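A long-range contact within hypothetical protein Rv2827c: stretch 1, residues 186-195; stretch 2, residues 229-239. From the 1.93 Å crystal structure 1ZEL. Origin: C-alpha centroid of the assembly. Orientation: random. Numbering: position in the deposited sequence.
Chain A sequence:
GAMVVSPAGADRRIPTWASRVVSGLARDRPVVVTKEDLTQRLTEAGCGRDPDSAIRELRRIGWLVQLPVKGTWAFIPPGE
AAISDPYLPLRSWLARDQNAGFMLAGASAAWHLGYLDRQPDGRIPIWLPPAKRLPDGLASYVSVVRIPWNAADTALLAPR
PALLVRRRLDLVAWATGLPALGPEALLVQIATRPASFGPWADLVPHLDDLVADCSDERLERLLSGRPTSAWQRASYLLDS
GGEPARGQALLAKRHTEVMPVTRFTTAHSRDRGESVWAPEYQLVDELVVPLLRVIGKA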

# COMPACT_ATOMS: atom_id res chain seq x y z
N LEU A 186 -9.17 -0.80 -5.58
CA LEU A 186 -8.06 -0.38 -6.42
C LEU A 186 -8.57 0.26 -7.70
O LEU A 186 -8.13 1.36 -8.07
CB LEU A 186 -7.17 -1.57 -6.76
CG LEU A 186 -6.09 -1.29 -7.81
CD1 LEU A 186 -5.05 -0.25 -7.33
CD2 LEU A 186 -5.47 -2.59 -8.16
N LEU A 187 -9.52 -0.39 -8.37
CA LEU A 187 -9.99 0.10 -9.65
C LEU A 187 -10.67 1.46 -9.41
O LEU A 187 -10.47 2.41 -10.18
CB LEU A 187 -10.97 -0.88 -10.29
CG LEU A 187 -11.37 -0.63 -11.75
CD1 LEU A 187 -11.67 -1.96 -12.46
CD2 LEU A 187 -12.60 0.32 -11.79
N VAL A 188 -11.48 1.55 -8.37
CA VAL A 188 -12.16 2.82 -8.10
C VAL A 188 -11.14 3.92 -7.75
O VAL A 188 -11.30 5.06 -8.16
CB VAL A 188 -13.24 2.69 -7.04
CG1 VAL A 188 -13.79 4.06 -6.67
CG2 VAL A 188 -14.38 1.77 -7.58
N GLN A 189 -10.09 3.55 -7.04
CA GLN A 189 -9.06 4.52 -6.68
C GLN A 189 -8.45 5.11 -7.93
O GLN A 189 -8.36 6.33 -8.08
CB GLN A 189 -7.96 3.86 -5.85
CG GLN A 189 -6.85 4.87 -5.47
CD GLN A 189 -5.53 4.21 -5.17
OE1 GLN A 189 -5.49 3.11 -4.64
NE2 GLN A 189 -4.44 4.88 -5.50
N ILE A 190 -8.00 4.25 -8.84
CA ILE A 190 -7.25 4.74 -9.98
C ILE A 190 -8.18 5.41 -11.03
O ILE A 190 -7.72 6.26 -11.81
CB ILE A 190 -6.40 3.59 -10.57
CG1 ILE A 190 -7.30 2.52 -11.18
CG2 ILE A 190 -5.59 2.92 -9.44
CD1 ILE A 190 -6.49 1.41 -11.90
N ALA A 191 -9.46 5.04 -11.06
CA ALA A 191 -10.44 5.77 -11.90
C ALA A 191 -10.75 7.15 -11.30
O ALA A 191 -10.85 8.15 -12.02
CB ALA A 191 -11.74 4.95 -12.03
N THR A 192 -10.89 7.20 -9.98
CA THR A 192 -11.23 8.46 -9.30
C THR A 192 -10.10 9.46 -9.41
O THR A 192 -10.33 10.65 -9.71
CB THR A 192 -11.62 8.22 -7.82
OG1 THR A 192 -12.77 7.37 -7.76
CG2 THR A 192 -11.93 9.53 -7.09
N ARG A 193 -8.88 8.97 -9.16
CA ARG A 193 -7.70 9.84 -9.15
C ARG A 193 -6.55 9.14 -9.87
O ARG A 193 -5.69 8.58 -9.23
CB ARG A 193 -7.29 10.16 -7.70
CG ARG A 193 -8.21 11.21 -7.04
CD ARG A 193 -7.90 11.41 -5.59
NE ARG A 193 -9.09 11.83 -4.86
CZ ARG A 193 -9.09 12.29 -3.61
NH1 ARG A 193 -7.94 12.41 -2.95
NH2 ARG A 193 -10.23 12.64 -3.03
N PRO A 194 -6.57 9.15 -11.21
CA PRO A 194 -5.51 8.45 -11.95
C PRO A 194 -4.11 8.90 -11.58
O PRO A 194 -3.19 8.11 -11.69
CB PRO A 194 -5.83 8.78 -13.41
CG PRO A 194 -7.31 9.09 -13.42
CD PRO A 194 -7.59 9.72 -12.11
N ALA A 195 -3.94 10.14 -11.10
CA ALA A 195 -2.61 10.69 -10.79
C ALA A 195 -2.05 10.09 -9.49
O ALA A 195 -0.83 10.16 -9.24
CB ALA A 195 -2.65 12.25 -10.71
N SER A 229 -17.11 11.71 -13.22
CA SER A 229 -15.90 11.35 -13.94
C SER A 229 -15.29 10.02 -13.49
O SER A 229 -14.75 9.28 -14.32
CB SER A 229 -14.86 12.47 -13.85
OG SER A 229 -14.57 12.77 -12.51
N ALA A 230 -15.36 9.72 -12.19
CA ALA A 230 -14.87 8.44 -11.66
C ALA A 230 -15.64 7.27 -12.22
O ALA A 230 -15.05 6.26 -12.60
CB ALA A 230 -14.92 8.43 -10.12
N TRP A 231 -16.97 7.44 -12.31
CA TRP A 231 -17.85 6.44 -12.88
C TRP A 231 -17.52 6.21 -14.34
O TRP A 231 -17.42 5.06 -14.80
CB TRP A 231 -19.31 6.90 -12.76
CG TRP A 231 -19.86 6.83 -11.38
CD1 TRP A 231 -19.67 7.72 -10.37
CD2 TRP A 231 -20.74 5.81 -10.87
NE1 TRP A 231 -20.38 7.31 -9.24
CE2 TRP A 231 -21.05 6.15 -9.53
CE3 TRP A 231 -21.31 4.65 -11.43
CZ2 TRP A 231 -21.90 5.36 -8.73
CZ3 TRP A 231 -22.14 3.85 -10.64
CH2 TRP A 231 -22.41 4.20 -9.29
N GLN A 232 -17.33 7.31 -15.08
CA GLN A 232 -16.95 7.22 -16.50
C GLN A 232 -15.65 6.46 -16.67
O GLN A 232 -15.57 5.52 -17.48
CB GLN A 232 -16.84 8.62 -17.12
CG GLN A 232 -18.18 9.35 -17.20
CD GLN A 232 -18.01 10.83 -17.44
OE1 GLN A 232 -17.99 11.61 -16.50
NE2 GLN A 232 -17.86 11.22 -18.70
N ARG A 233 -14.63 6.87 -15.92
CA ARG A 233 -13.34 6.20 -16.00
C ARG A 233 -13.36 4.75 -15.55
O ARG A 233 -12.73 3.89 -16.19
CB ARG A 233 -12.26 7.02 -15.28
CG ARG A 233 -12.07 8.37 -15.96
CD ARG A 233 -10.78 9.02 -15.57
NE ARG A 233 -10.87 9.57 -14.24
CZ ARG A 233 -11.04 10.86 -13.96
NH1 ARG A 233 -11.18 11.76 -14.93
NH2 ARG A 233 -11.09 11.24 -12.69
N ALA A 234 -14.11 4.45 -14.49
CA ALA A 234 -14.19 3.07 -13.99
C ALA A 234 -14.87 2.18 -15.00
O ALA A 234 -14.48 1.03 -15.21
CB ALA A 234 -14.95 3.03 -12.65
N SER A 235 -15.92 2.72 -15.62
CA SER A 235 -16.67 1.97 -16.61
C SER A 235 -15.84 1.72 -17.85
O SER A 235 -15.89 0.62 -18.43
CB SER A 235 -17.99 2.66 -16.95
OG SER A 235 -18.74 2.84 -15.78
N TYR A 236 -15.07 2.72 -18.26
CA TYR A 236 -14.11 2.58 -19.35
C TYR A 236 -13.01 1.55 -19.07
O TYR A 236 -12.54 0.85 -19.98
CB TYR A 236 -13.46 3.93 -19.64
CG TYR A 236 -12.50 3.90 -20.79
CD1 TYR A 236 -12.95 3.71 -22.09
CD2 TYR A 236 -11.13 4.06 -20.59
CE1 TYR A 236 -12.08 3.68 -23.17
CE2 TYR A 236 -10.24 4.03 -21.67
CZ TYR A 236 -10.72 3.84 -22.95
OH TYR A 236 -9.84 3.82 -24.01
N LEU A 237 -12.56 1.47 -17.81
CA LEU A 237 -11.62 0.39 -17.41
C LEU A 237 -12.25 -1.00 -17.58
O LEU A 237 -11.60 -1.93 -18.09
CB LEU A 237 -11.09 0.62 -15.97
CG LEU A 237 -10.09 1.81 -15.81
CD1 LEU A 237 -9.76 2.03 -14.33
CD2 LEU A 237 -8.79 1.63 -16.62
N LEU A 238 -13.52 -1.15 -17.23
CA LEU A 238 -14.20 -2.43 -17.49
C LEU A 238 -14.16 -2.76 -18.97
O LEU A 238 -13.88 -3.90 -19.33
CB LEU A 238 -15.63 -2.45 -16.97
CG LEU A 238 -15.84 -2.40 -15.45
CD1 LEU A 238 -17.28 -2.68 -15.07
CD2 LEU A 238 -14.93 -3.36 -14.74
N ASP A 239 -14.47 -1.76 -19.80
CA ASP A 239 -14.50 -1.89 -21.25
C ASP A 239 -13.12 -2.31 -21.74
O ASP A 239 -12.98 -3.28 -22.47
CB ASP A 239 -14.92 -0.53 -21.86
CG ASP A 239 -15.33 -0.63 -23.33
OD1 ASP A 239 -14.44 -0.85 -24.15
OD2 ASP A 239 -16.53 -0.49 -23.64
O HOH W 1 -12.98 11.51 -10.20

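Two helices, 186-192 and 229-239, cross at 122° between their N-to-C directions, with axes 8.1 Å apart at closest approach. Ala 191, which has the most surface covered by the other stretch, points its methyl toward the second helix and sits as a knob among Ala 230, Arg 233, Ala 234 and Leu 237. Ala 191 CB lies 3.6 Å from Ala 230 O, 3.5 Å from Ala 234 N and 3.8 Å from Ala 234 CB, so it packs directly on the backbone. Leu 187, one turn earlier, extends the apolar contact: its CD2 is 3.7 Å from Ala 234 CB, and its CG is 4.0 Å from Leu 237 CD1, which also lies 4.0 Å from Ile 190 CG1. Arg 233 supplies the polar part, at the end of the first helix, where carbonyls lack helical partners. Arg 233 NE donates a short, nearly straight hydrogen bond to Ala 191 O (2.6 Å, 167°). Arg 233 NH2 adds weak, bent bonds to Ala 191 O (3.2 Å) and Thr 192 O (3.1 Å); both oxygens lie at the guanidinium edge, near its plane. Water 1 donates to Thr 192 O (2.8 Å) and hydrogen-bonds Ser 229 OG (3.1 Å), bridging the two stretches beside the arginine. Pro 194 CG approaches Arg 233 NE obliquely at 3.7 Å.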